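Local coordinates for protein single-stranded DNA specific exonuclease RecJ (Thermus thermophilus, PDB 2ZXR) that degrades single-stranded DNA from the 5' to the 3' end as a divalent-metal-dependent exonuclease, at residues Asp82-Thr87 / Lys184-Gly189; Val190-Leu195 / Glu209-Ala214; Pro539-Leu544 / Leu645-Leu650; Gly586-Leu591 / Arg599-Ala604. All blocks are in the same frame, centred on the assembly; numbering follows the deposited sequence.

Contact 1 of 4, residues Asp82-Thr87 / Lys184-Gly189; sequences DADGLT and KPTGAG. With MG (magnesium ion), chain B.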
loop_
_atom_site.group_PDB
_atom_site.type_symbol
_atom_site.label_atom_id
_atom_site.label_comp_id
_atom_site.label_asym_id
_atom_site.label_seq_id
_atom_site.Cartn_x
_atom_site.Cartn_y
_atom_site.Cartn_z
ATOM N N ASP A 82 -8.439 -13.013 -16.183
ATOM C CA ASP A 82 -7.339 -12.959 -15.226
ATOM C C ASP A 82 -7.715 -13.772 -14.001
ATOM O O ASP A 82 -8.798 -14.362 -13.967
ATOM C CB ASP A 82 -7.064 -11.496 -14.848
ATOM C CG ASP A 82 -8.308 -10.777 -14.322
ATOM O OD1 ASP A 82 -8.291 -9.529 -14.235
ATOM O OD2 ASP A 82 -9.315 -11.447 -13.993
ATOM N N ALA A 83 -6.838 -13.790 -13.000
ATOM C CA ALA A 83 -7.059 -14.581 -11.793
ATOM C C ALA A 83 -8.403 -14.334 -11.099
ATOM O O ALA A 83 -9.017 -15.269 -10.590
ATOM C CB ALA A 83 -5.912 -14.361 -10.799
ATOM N N ASP A 84 -8.837 -13.082 -11.075
ATOM C CA ASP A 84 -10.105 -12.726 -10.454
ATOM C C ASP A 84 -11.266 -13.424 -11.199
ATOM O O ASP A 84 -12.144 -14.011 -10.575
ATOM C CB ASP A 84 -10.282 -11.193 -10.470
ATOM C CG ASP A 84 -11.426 -10.720 -9.573
ATOM O OD1 ASP A 84 -11.705 -11.381 -8.547
ATOM O OD2 ASP A 84 -12.032 -9.665 -9.877
ATOM N N GLY A 85 -11.283 -13.343 -12.528
ATOM C CA GLY A 85 -12.337 -14.004 -13.285
ATOM C C GLY A 85 -12.240 -15.533 -13.204
ATOM O O GLY A 85 -13.257 -16.233 -13.078
ATOM N N LEU A 86 -11.026 -16.069 -13.270
ATOM C CA LEU A 86 -10.855 -17.513 -13.207
ATOM C C LEU A 86 -11.205 -18.128 -11.853
ATOM O O LEU A 86 -11.823 -19.214 -11.802
ATOM C CB LEU A 86 -9.433 -17.906 -13.597
ATOM C CG LEU A 86 -9.070 -17.673 -15.063
ATOM C CD1 LEU A 86 -7.578 -17.864 -15.270
ATOM C CD2 LEU A 86 -9.835 -18.653 -15.936
ATOM N N THR A 87 -10.822 -17.463 -10.758
ATOM C CA THR A 87 -11.135 -18.020 -9.455
ATOM C C THR A 87 -12.634 -17.886 -9.234
ATOM O O THR A 87 -13.258 -18.770 -8.646
ATOM C CB THR A 87 -10.329 -17.346 -8.314
ATOM O OG1 THR A 87 -10.506 -15.930 -8.352
ATOM C CG2 THR A 87 -8.847 -17.695 -8.440
ATOM N N LYS A 184 -15.944 -3.161 -1.215
ATOM C CA LYS A 184 -15.513 -3.278 -2.604
ATOM C C LYS A 184 -15.135 -4.704 -3.036
ATOM O O LYS A 184 -14.006 -4.968 -3.445
ATOM C CB LYS A 184 -14.356 -2.308 -2.832
ATOM C CG LYS A 184 -14.713 -0.888 -2.373
ATOM C CD LYS A 184 -13.500 0.034 -2.364
ATOM C CE LYS A 184 -13.927 1.508 -2.261
ATOM N NZ LYS A 184 -14.920 1.878 -3.324
ATOM N N PRO A 185 -16.089 -5.642 -2.945
ATOM C CA PRO A 185 -15.797 -7.025 -3.344
ATOM C C PRO A 185 -15.399 -7.083 -4.824
ATOM O O PRO A 185 -15.756 -6.205 -5.608
ATOM C CB PRO A 185 -17.099 -7.761 -3.016
ATOM C CG PRO A 185 -18.140 -6.697 -3.129
ATOM C CD PRO A 185 -17.491 -5.494 -2.503
ATOM N N THR A 186 -14.632 -8.091 -5.216
ATOM C CA THR A 186 -14.202 -8.169 -6.615
ATOM C C THR A 186 -15.071 -9.156 -7.403
ATOM O O THR A 186 -16.107 -9.601 -6.922
ATOM C CB THR A 186 -12.711 -8.615 -6.720
ATOM O OG1 THR A 186 -12.577 -9.961 -6.247
ATOM C CG2 THR A 186 -11.822 -7.712 -5.871
ATOM N N GLY A 187 -14.636 -9.494 -8.612
ATOM C CA GLY A 187 -15.394 -10.440 -9.411
ATOM C C GLY A 187 -15.533 -11.772 -8.682
ATOM O O GLY A 187 -16.611 -12.368 -8.661
ATOM N N ALA A 188 -14.438 -12.252 -8.102
ATOM C CA ALA A 188 -14.454 -13.514 -7.382
ATOM C C ALA A 188 -15.176 -13.337 -6.041
ATOM O O ALA A 188 -15.797 -14.276 -5.533
ATOM C CB ALA A 188 -13.019 -14.024 -7.162
ATOM N N GLY A 189 -15.086 -12.135 -5.474
ATOM C CA GLY A 189 -15.759 -11.867 -4.213
ATOM C C GLY A 189 -17.272 -11.937 -4.377
ATOM O O GLY A 189 -17.989 -12.490 -3.521
HETATM MG MG MG B . -11.625 -7.835 -11.219
HETATM O O HOH W 1 -9.493 -8.429 -11.994
#
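D84 reaches from the first turn of helix 83-98 to the start of helix 187-201. Its CG lies anti to the backbone N (chi1 -167°), and the carboxylate ends among T186, G187 and A188. This is the tight part of the contact. D84 OD1 is held twice: T186 OG1 donates to it at 2.8 Å and A188 N at 2.9 Å. The two donors come from opposite faces of the carboxylate plane. T186 OG1 is on the syn side, while A188 N sits 45° out of the plane. D84 OD2 takes G187 N at 2.9 Å on its syn side and also binds the magnesium ion at 2.3 Å. T186 is the N-cap of its helix; its OG1 receives a weak bond from G189 N. Further along, A188 CB lies 3.4 Å from T87 OG1, which itself donates to A83 O.

The D82 side is looser. D82 is partly exposed and does not touch 184-189. Its OD2 caps helix 83-98 by accepting from G85 N. D82 is a ligand of the first manganese ion and D84 of the second; with the single magnesium ion, D82 OD1 is joined through a water that binds the metal. D136, H160, H161 and D221 also bind the ion. H160 and H161 belong to the DHH motif that names the family.

With three donors on its two oxygens, the D84 carboxylate is probably held in rotation, with OD2 placed to bind the ion. T186, G187 and A188 are thus consistent with a second shell for a first-shell ligand.

Contact 2 of 4, residues Val190-Leu195 / Glu209-Ala214; sequences VAFLLL and EYADLA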
loop_
_atom_site.group_PDB
_atom_site.type_symbol
_atom_site.label_atom_id
_atom_site.label_comp_id
_atom_site.label_asym_id
_atom_site.label_seq_id
_atom_site.Cartn_x
_atom_site.Cartn_y
_atom_site.Cartn_z
ATOM N N VAL A 190 -17.756 -11.364 -5.485
ATOM C CA VAL A 190 -19.182 -11.359 -5.796
ATOM C C VAL A 190 -19.645 -12.786 -6.188
ATOM O O VAL A 190 -20.728 -13.204 -5.787
ATOM C CB VAL A 190 -19.501 -10.315 -6.916
ATOM C CG1 VAL A 190 -20.988 -10.414 -7.325
ATOM C CG2 VAL A 190 -19.210 -8.882 -6.397
ATOM N N ALA A 191 -18.830 -13.531 -6.938
ATOM C CA ALA A 191 -19.180 -14.923 -7.267
ATOM C C ALA A 191 -19.367 -15.701 -5.937
ATOM O O ALA A 191 -20.276 -16.525 -5.783
ATOM C CB ALA A 191 -18.069 -15.572 -8.061
ATOM N N PHE A 192 -18.475 -15.434 -4.991
ATOM C CA PHE A 192 -18.518 -16.072 -3.677
ATOM C C PHE A 192 -19.804 -15.645 -2.940
ATOM O O PHE A 192 -20.493 -16.465 -2.369
ATOM C CB PHE A 192 -17.269 -15.634 -2.894
ATOM C CG PHE A 192 -17.209 -16.141 -1.497
ATOM C CD1 PHE A 192 -16.799 -17.430 -1.234
ATOM C CD2 PHE A 192 -17.531 -15.308 -0.426
ATOM C CE1 PHE A 192 -16.701 -17.893 0.072
ATOM C CE2 PHE A 192 -17.437 -15.772 0.888
ATOM C CZ PHE A 192 -17.021 -17.059 1.126
ATOM N N LEU A 193 -20.125 -14.359 -2.961
ATOM C CA LEU A 193 -21.328 -13.872 -2.289
ATOM C C LEU A 193 -22.572 -14.520 -2.885
ATOM O O LEU A 193 -23.486 -14.905 -2.151
ATOM C CB LEU A 193 -21.418 -12.348 -2.393
ATOM C CG LEU A 193 -20.373 -11.647 -1.515
ATOM C CD1 LEU A 193 -20.237 -10.175 -1.900
ATOM C CD2 LEU A 193 -20.770 -11.820 -0.047
ATOM N N LEU A 194 -22.586 -14.649 -4.215
ATOM C CA LEU A 194 -23.691 -15.262 -4.939
ATOM C C LEU A 194 -23.852 -16.721 -4.534
ATOM O O LEU A 194 -24.976 -17.174 -4.278
ATOM C CB LEU A 194 -23.459 -15.177 -6.452
ATOM C CG LEU A 194 -24.562 -15.743 -7.364
ATOM C CD1 LEU A 194 -25.883 -15.015 -7.082
ATOM C CD2 LEU A 194 -24.172 -15.566 -8.856
ATOM N N LEU A 195 -22.754 -17.479 -4.495
ATOM C CA LEU A 195 -22.863 -18.876 -4.084
ATOM C C LEU A 195 -23.423 -18.916 -2.644
ATOM O O LEU A 195 -24.239 -19.772 -2.295
ATOM C CB LEU A 195 -21.489 -19.571 -4.123
ATOM C CG LEU A 195 -21.459 -21.029 -3.624
ATOM C CD1 LEU A 195 -22.379 -21.880 -4.479
ATOM C CD2 LEU A 195 -20.033 -21.562 -3.650
ATOM N N GLU A 209 -15.328 -23.027 2.458
ATOM C CA GLU A 209 -14.237 -23.722 1.794
ATOM C C GLU A 209 -13.899 -23.077 0.430
ATOM O O GLU A 209 -12.896 -23.411 -0.172
ATOM C CB GLU A 209 -14.542 -25.234 1.650
ATOM C CG GLU A 209 -15.578 -25.586 0.598
ATOM C CD GLU A 209 -15.945 -27.070 0.557
ATOM O OE1 GLU A 209 -15.034 -27.927 0.665
ATOM O OE2 GLU A 209 -17.161 -27.386 0.386
ATOM N N TYR A 210 -14.705 -22.111 -0.022
ATOM C CA TYR A 210 -14.467 -21.419 -1.305
ATOM C C TYR A 210 -13.798 -20.067 -1.080
ATOM O O TYR A 210 -13.533 -19.308 -2.034
ATOM C CB TYR A 210 -15.799 -21.191 -2.033
ATOM C CG TYR A 210 -16.428 -22.460 -2.532
ATOM C CD1 TYR A 210 -16.124 -22.938 -3.793
ATOM C CD2 TYR A 210 -17.313 -23.203 -1.723
ATOM C CE1 TYR A 210 -16.673 -24.123 -4.267
ATOM C CE2 TYR A 210 -17.873 -24.397 -2.186
ATOM C CZ TYR A 210 -17.546 -24.850 -3.464
ATOM O OH TYR A 210 -18.057 -26.023 -3.963
ATOM N N ALA A 211 -13.517 -19.752 0.182
ATOM C CA ALA A 211 -12.922 -18.460 0.477
ATOM C C ALA A 211 -11.452 -18.346 0.039
ATOM O O ALA A 211 -10.980 -17.238 -0.172
ATOM C CB ALA A 211 -13.069 -18.145 1.953
ATOM N N ASP A 212 -10.726 -19.466 -0.076
ATOM C CA ASP A 212 -9.327 -19.395 -0.529
ATOM C C ASP A 212 -9.320 -18.956 -1.996
ATOM O O ASP A 212 -8.552 -18.051 -2.375
ATOM C CB ASP A 212 -8.562 -20.722 -0.339
ATOM C CG ASP A 212 -9.349 -21.959 -0.774
ATOM O OD1 ASP A 212 -8.846 -23.095 -0.510
ATOM O OD2 ASP A 212 -10.448 -21.808 -1.371
ATOM N N LEU A 213 -10.183 -19.561 -2.814
ATOM C CA LEU A 213 -10.283 -19.153 -4.220
ATOM C C LEU A 213 -10.676 -17.677 -4.302
ATOM O O LEU A 213 -10.121 -16.925 -5.086
ATOM C CB LEU A 213 -11.377 -19.947 -4.965
ATOM C CG LEU A 213 -11.137 -21.438 -5.188
ATOM C CD1 LEU A 213 -12.406 -22.119 -5.725
ATOM C CD2 LEU A 213 -9.964 -21.587 -6.172
ATOM N N ALA A 214 -11.663 -17.286 -3.497
ATOM C CA ALA A 214 -12.164 -15.910 -3.500
ATOM C C ALA A 214 -11.093 -14.894 -3.071
ATOM O O ALA A 214 -11.019 -13.792 -3.625
ATOM C CB ALA A 214 -13.419 -15.797 -2.574
#
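F192 meets three residues of 209-214: Y210, A211 and A214. Its CB lies 3.9 Å from A214 CB. The backbones come close here, with F192 CA and A214 CA 6.4 Å apart, and only a methylene and a methyl meet between them. CG is anti to the backbone N (chi1 177°), and the ring beyond it reaches the start of helix 211-220. At the ring edge, in the ring plane, is Y210 CB, 4.0 Å from F192 CD1. F192 CE1 goes further and lies 3.7 Å from A211 N, beside the peptide that joins Y210 to A211. A211 CB touches the same end of the ring, at CE1 and CZ. W228 and L232 of helix 227-239 also pack on F192.

This is a buried helix-to-helix contact in the DHH domain. Helix 187-201 lies against the 3-10 turn and first turn of helix 211-220. Helix 83-98 adds I91 against A214 and L213.

One turn after F192 comes L195. Its side chain crosses that of Y210 at about a right angle. A single methyl, CD2, does the touching. It sits over the centre of the Y210 ring, 3.8 Å from the centroid and 12° off the normal, in a CH-pi contact. Y210 CD2 is the nearest ring atom, at 3.7 Å from L195 CD2. The Y210 ring also meets that of W245, with the two planes inclined at about 40°.

Contact 3 of 4, residues Pro539-Leu544 / Leu645-Leu650; sequences PFAYPL and LFSEAL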
loop_
_atom_site.group_PDB
_atom_site.type_symbol
_atom_site.label_atom_id
_atom_site.label_comp_id
_atom_site.label_asym_id
_atom_site.label_seq_id
_atom_site.Cartn_x
_atom_site.Cartn_y
_atom_site.Cartn_z
ATOM N N PRO A 539 2.586 26.281 11.760
ATOM C CA PRO A 539 3.615 26.585 12.762
ATOM C C PRO A 539 3.397 27.807 13.642
ATOM O O PRO A 539 2.790 28.773 13.215
ATOM C CB PRO A 539 4.892 26.685 11.923
ATOM C CG PRO A 539 4.406 27.233 10.625
ATOM C CD PRO A 539 3.048 26.596 10.389
ATOM N N PHE A 540 3.867 27.729 14.890
ATOM C CA PHE A 540 3.785 28.840 15.835
ATOM C C PHE A 540 5.093 28.855 16.646
ATOM O O PHE A 540 5.492 29.890 17.183
ATOM C CB PHE A 540 2.546 28.721 16.758
ATOM C CG PHE A 540 2.640 27.620 17.789
ATOM C CD1 PHE A 540 3.315 27.826 18.989
ATOM C CD2 PHE A 540 2.096 26.351 17.528
ATOM C CE1 PHE A 540 3.455 26.774 19.923
ATOM C CE2 PHE A 540 2.222 25.302 18.440
ATOM C CZ PHE A 540 2.903 25.506 19.646
ATOM N N ALA A 541 5.778 27.717 16.704
ATOM C CA ALA A 541 7.044 27.620 17.425
ATOM C C ALA A 541 8.164 27.291 16.418
ATOM O O ALA A 541 8.103 26.283 15.688
ATOM C CB ALA A 541 6.941 26.561 18.506
ATOM N N TYR A 542 9.179 28.153 16.392
ATOM C CA TYR A 542 10.297 28.050 15.470
ATOM C C TYR A 542 11.617 27.739 16.126
ATOM O O TYR A 542 12.191 28.596 16.803
ATOM C CB TYR A 542 10.425 29.350 14.684
ATOM C CG TYR A 542 9.206 29.616 13.831
ATOM C CD1 TYR A 542 7.985 29.965 14.410
ATOM C CD2 TYR A 542 9.263 29.471 12.439
ATOM C CE1 TYR A 542 6.855 30.167 13.626
ATOM C CE2 TYR A 542 8.136 29.664 11.649
ATOM C CZ TYR A 542 6.946 30.011 12.245
ATOM O OH TYR A 542 5.843 30.190 11.450
ATOM N N PRO A 543 12.123 26.511 15.926
ATOM C CA PRO A 543 13.398 26.080 16.510
ATOM C C PRO A 543 14.536 27.002 16.130
ATOM O O PRO A 543 14.678 27.378 14.959
ATOM C CB PRO A 543 13.611 24.672 15.925
ATOM C CG PRO A 543 12.219 24.169 15.756
ATOM C CD PRO A 543 11.464 25.394 15.222
ATOM N N LEU A 544 15.347 27.328 17.129
ATOM C CA LEU A 544 16.524 28.169 16.960
ATOM C C LEU A 544 17.617 27.487 17.785
ATOM O O LEU A 544 17.363 27.056 18.908
ATOM C CB LEU A 544 16.261 29.565 17.518
ATOM C CG LEU A 544 17.361 30.620 17.439
ATOM C CD1 LEU A 544 17.545 31.082 16.002
ATOM C CD2 LEU A 544 16.966 31.816 18.306
ATOM N N LEU A 645 6.404 20.425 12.372
ATOM C CA LEU A 645 6.536 19.193 13.171
ATOM C C LEU A 645 6.846 19.490 14.629
ATOM O O LEU A 645 6.367 18.829 15.541
ATOM C CB LEU A 645 7.648 18.314 12.581
ATOM C CG LEU A 645 7.244 17.662 11.246
ATOM C CD1 LEU A 645 8.440 17.110 10.468
ATOM C CD2 LEU A 645 6.220 16.569 11.561
ATOM N N PHE A 646 7.666 20.503 14.843
ATOM C CA PHE A 646 8.041 20.889 16.198
ATOM C C PHE A 646 6.807 21.455 16.883
ATOM O O PHE A 646 6.513 21.114 18.030
ATOM C CB PHE A 646 9.119 21.954 16.151
ATOM C CG PHE A 646 9.597 22.357 17.490
ATOM C CD1 PHE A 646 10.421 21.515 18.223
ATOM C CD2 PHE A 646 9.203 23.569 18.041
ATOM C CE1 PHE A 646 10.839 21.874 19.476
ATOM C CE2 PHE A 646 9.627 23.927 19.300
ATOM C CZ PHE A 646 10.443 23.083 20.014
ATOM N N SER A 647 6.091 22.326 16.160
ATOM C CA SER A 647 4.875 22.932 16.693
ATOM C C SER A 647 3.855 21.839 16.995
ATOM O O SER A 647 3.205 21.857 18.028
ATOM C CB SER A 647 4.251 23.912 15.680
ATOM O OG SER A 647 5.032 25.087 15.514
ATOM N N GLU A 648 3.715 20.887 16.081
ATOM C CA GLU A 648 2.740 19.830 16.281
ATOM C C GLU A 648 3.116 19.005 17.494
ATOM O O GLU A 648 2.267 18.677 18.345
ATOM C CB GLU A 648 2.669 18.926 15.043
ATOM C CG GLU A 648 1.756 17.742 15.240
ATOM C CD GLU A 648 1.720 16.833 14.030
ATOM O OE1 GLU A 648 2.801 16.506 13.481
ATOM O OE2 GLU A 648 0.603 16.444 13.647
ATOM N N ALA A 649 4.400 18.669 17.554
ATOM C CA ALA A 649 4.940 17.865 18.632
ATOM C C ALA A 649 4.789 18.566 19.977
ATOM O O ALA A 649 4.597 17.918 21.017
ATOM C CB ALA A 649 6.407 17.573 18.363
ATOM N N LEU A 650 4.903 19.891 19.956
ATOM C CA LEU A 650 4.788 20.662 21.184
ATOM C C LEU A 650 3.360 20.559 21.701
ATOM O O LEU A 650 3.146 20.403 22.899
ATOM C CB LEU A 650 5.196 22.121 20.943
ATOM C CG LEU A 650 5.124 23.046 22.169
ATOM C CD1 LEU A 650 5.805 22.402 23.374
ATOM C CD2 LEU A 650 5.781 24.366 21.835
#
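The F646 ring has P543 on one face and A541 at its edge. This is a helix packed on an outermost strand, 541-543, of the five-stranded parallel sheet of the RecJ C-terminal domain. P543 CG lies over the F646 face, offset toward the rim, 3.6 Å from F646 CG, and makes a CH-pi contact. The two side chains run past one another in opposing senses. A541 CB sits in the ring plane, 3.8 Å from F646 CD2. S647 OG lies over one face of the F540 ring, and S647 CB comes within 3.7 Å of F540 CE2. The tip of that ring meets L650 obliquely, with F540 CZ 3.8 Å from L650 CD2, and these two side chains cross at about a right angle.

The axes of strand 541-543 and helix 645-650 approach to 7.6 Å, and their directions differ by 122°. V603 of the neighbouring strand 601-603 also touches A541 and F646.

A541 points toward the helix and fits between F646, S647 and L650. Y542 points away, and its ring makes a cation-pi contact with R600. The next residue, P543, points to the helix again.

S647 is the polar centre of an otherwise apolar contact. Its OG is anti to its own carbonyl carbon and donates back to P643 O, one turn earlier. The same oxygen accepts two successive backbone N-H groups, both nearly straight: F540 N at 3.0 Å (171°) and A541 N at 3.0 Å (167°).

Contact 4 of 4, residues Gly586-Leu591 / Arg599-Ala604; sequences GLWLGL and RRVEVA
W588 has CG anti to its carbonyl carbon (chi1 -63°), and chi2 (-8°) turns the indole so that one face meets V601 CG2. That methyl lies between the backbone N and carbonyl carbon of V601. V601 CG2 sits over the centre of the six-membered ring, 3.7 Å from the centroid and 4° off its normal. This is a CH-pi contact. V603 CG2 approaches the same ring obliquely, 3.6 Å from W588 CE3. W588 NE1 and R599 NH1 both donate to P582 O, outside the two segments, and Y560 meets the indole edge-to-face.

L587 and E602 lie on the other face of the sheet. L587 CD1 rests 3.9 Å from E602 CB, while the acid end of E602 turns to a salt bridge with R552. A water donates to G586 O and to E602 OE1.

The backbones are joined by three bonds. E602 N donates to G586 O at 3.0 Å. W588 N donates to E602 O at 2.8 Å and is nearly in line with that carbonyl. A604 N donates to W588 O at 2.9 Å. E602 thus bonds to the residues before and after its partner L587.

That alternation is the pattern of a parallel beta ladder. Strands 587-588 and 601-603 are neighbours in the five-stranded parallel sheet of the RecJ C-terminal domain.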
loop_
_atom_site.group_PDB
_atom_site.type_symbol
_atom_site.label_atom_id
_atom_site.label_comp_id
_atom_site.label_asym_id
_atom_site.label_seq_id
_atom_site.Cartn_x
_atom_site.Cartn_y
_atom_site.Cartn_z
ATOM N N GLY A 586 9.090 36.666 22.933
ATOM C CA GLY A 586 9.124 36.101 21.596
ATOM C C GLY A 586 10.269 35.088 21.448
ATOM O O GLY A 586 10.472 34.510 20.370
ATOM N N LEU A 587 11.033 34.874 22.523
ATOM C CA LEU A 587 12.157 33.928 22.496
ATOM C C LEU A 587 12.089 33.011 23.711
ATOM O O LEU A 587 11.961 33.491 24.837
ATOM C CB LEU A 587 13.489 34.681 22.522
ATOM C CG LEU A 587 14.715 33.779 22.477
ATOM C CD1 LEU A 587 14.835 33.209 21.051
ATOM C CD2 LEU A 587 15.978 34.552 22.863
ATOM N N TRP A 588 12.181 31.700 23.497
ATOM C CA TRP A 588 12.099 30.755 24.620
ATOM C C TRP A 588 13.355 29.924 24.704
ATOM O O TRP A 588 13.939 29.557 23.680
ATOM C CB TRP A 588 10.891 29.802 24.463
ATOM C CG TRP A 588 9.498 30.431 24.481
ATOM C CD1 TRP A 588 9.171 31.735 24.766
ATOM C CD2 TRP A 588 8.250 29.754 24.249
ATOM N NE1 TRP A 588 7.795 31.907 24.724
ATOM C CE2 TRP A 588 7.213 30.707 24.407
ATOM C CE3 TRP A 588 7.911 28.436 23.921
ATOM C CZ2 TRP A 588 5.860 30.377 24.244
ATOM C CZ3 TRP A 588 6.556 28.110 23.762
ATOM C CH2 TRP A 588 5.557 29.077 23.924
ATOM N N LEU A 589 13.775 29.615 25.923
ATOM C CA LEU A 589 14.972 28.814 26.117
ATOM C C LEU A 589 14.578 27.453 26.672
ATOM O O LEU A 589 15.426 26.660 27.048
ATOM C CB LEU A 589 15.911 29.514 27.094
ATOM C CG LEU A 589 16.428 30.877 26.651
ATOM C CD1 LEU A 589 17.371 31.439 27.718
ATOM C CD2 LEU A 589 17.162 30.739 25.322
ATOM N N GLY A 590 13.274 27.203 26.729
ATOM C CA GLY A 590 12.789 25.954 27.258
ATOM C C GLY A 590 11.319 25.896 26.940
ATOM O O GLY A 590 10.777 26.807 26.296
ATOM N N LEU A 591 10.670 24.835 27.408
ATOM C CA LEU A 591 9.263 24.616 27.131
ATOM C C LEU A 591 8.347 24.997 28.285
ATOM O O LEU A 591 8.585 24.609 29.428
ATOM C CB LEU A 591 9.036 23.129 26.785
ATOM C CG LEU A 591 9.973 22.530 25.737
ATOM C CD1 LEU A 591 9.598 21.076 25.468
ATOM C CD2 LEU A 591 9.883 23.341 24.466
ATOM N N ARG A 599 0.874 32.935 19.635
ATOM C CA ARG A 599 2.185 33.443 20.004
ATOM C C ARG A 599 3.131 33.786 18.870
ATOM O O ARG A 599 3.421 34.958 18.621
ATOM C CB ARG A 599 2.884 32.402 20.896
ATOM C CG ARG A 599 2.405 32.363 22.326
ATOM C CD ARG A 599 3.164 33.382 23.165
ATOM N NE ARG A 599 3.160 34.707 22.554
ATOM C CZ ARG A 599 4.067 35.647 22.810
ATOM N NH1 ARG A 599 5.046 35.397 23.670
ATOM N NH2 ARG A 599 3.998 36.834 22.206
ATOM N N ARG A 600 3.610 32.749 18.201
ATOM C CA ARG A 600 4.600 32.865 17.130
ATOM C C ARG A 600 5.880 33.229 17.865
ATOM O O ARG A 600 6.174 34.407 18.145
ATOM C CB ARG A 600 4.247 33.935 16.111
ATOM C CG ARG A 600 4.874 33.673 14.722
ATOM C CD ARG A 600 6.411 33.700 14.734
ATOM N NE ARG A 600 6.997 33.556 13.391
ATOM C CZ ARG A 600 8.303 33.639 13.112
ATOM N NH1 ARG A 600 8.730 33.490 11.865
ATOM N NH2 ARG A 600 9.188 33.868 14.070
ATOM N N VAL A 601 6.631 32.192 18.203
ATOM C CA VAL A 601 7.854 32.366 18.963
ATOM C C VAL A 601 9.012 31.551 18.424
ATOM O O VAL A 601 8.831 30.651 17.593
ATOM C CB VAL A 601 7.612 31.973 20.435
ATOM C CG1 VAL A 601 6.577 32.896 21.048
ATOM C CG2 VAL A 601 7.121 30.510 20.517
ATOM N N GLU A 602 10.209 31.878 18.905
ATOM C CA GLU A 602 11.412 31.158 18.502
ATOM C C GLU A 602 11.805 30.380 19.735
ATOM O O GLU A 602 11.838 30.924 20.847
ATOM C CB GLU A 602 12.501 32.130 18.079
ATOM C CG GLU A 602 12.116 32.826 16.803
ATOM C CD GLU A 602 13.210 33.715 16.303
ATOM O OE1 GLU A 602 13.070 34.944 16.459
ATOM O OE2 GLU A 602 14.211 33.191 15.768
ATOM N N VAL A 603 12.069 29.095 19.539
ATOM C CA VAL A 603 12.368 28.247 20.660
ATOM C C VAL A 603 13.691 27.543 20.563
ATOM O O VAL A 603 14.040 26.970 19.535
ATOM C CB VAL A 603 11.248 27.202 20.836
ATOM C CG1 VAL A 603 11.510 26.336 22.059
ATOM C CG2 VAL A 603 9.903 27.913 20.919
ATOM N N ALA A 604 14.434 27.611 21.652
ATOM C CA ALA A 604 15.720 26.953 21.741
ATOM C C ALA A 604 15.599 26.037 22.960
ATOM O O ALA A 604 14.763 26.261 23.839
ATOM C CB ALA A 604 16.831 27.984 21.951
HETATM O O HOH W 2 10.520 36.138 18.153
#

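Overall arrangement
Contacts 1 and 2 are buried in the DHH domain, about 9 Å apart between centres, and share helix 187-201. They touch where T87 CB meets L213 O. Contacts 3 and 4 are only partly buried and lie in the C-terminal domain, on the opposite side of the chain's centre. Their strands 541-543 and 601-603 are neighbours in one sheet, joined by backbone bonds such as F540 with V601. Contact 1 is polar and serves the metal site, whereas the adjoining contact 2 is apolar, without a hydrogen bond across. Contact 3 mixes helix-on-sheet packing with one serine; contact 4 combines backbone bonds within the sheet with an indole packed on valine methyls.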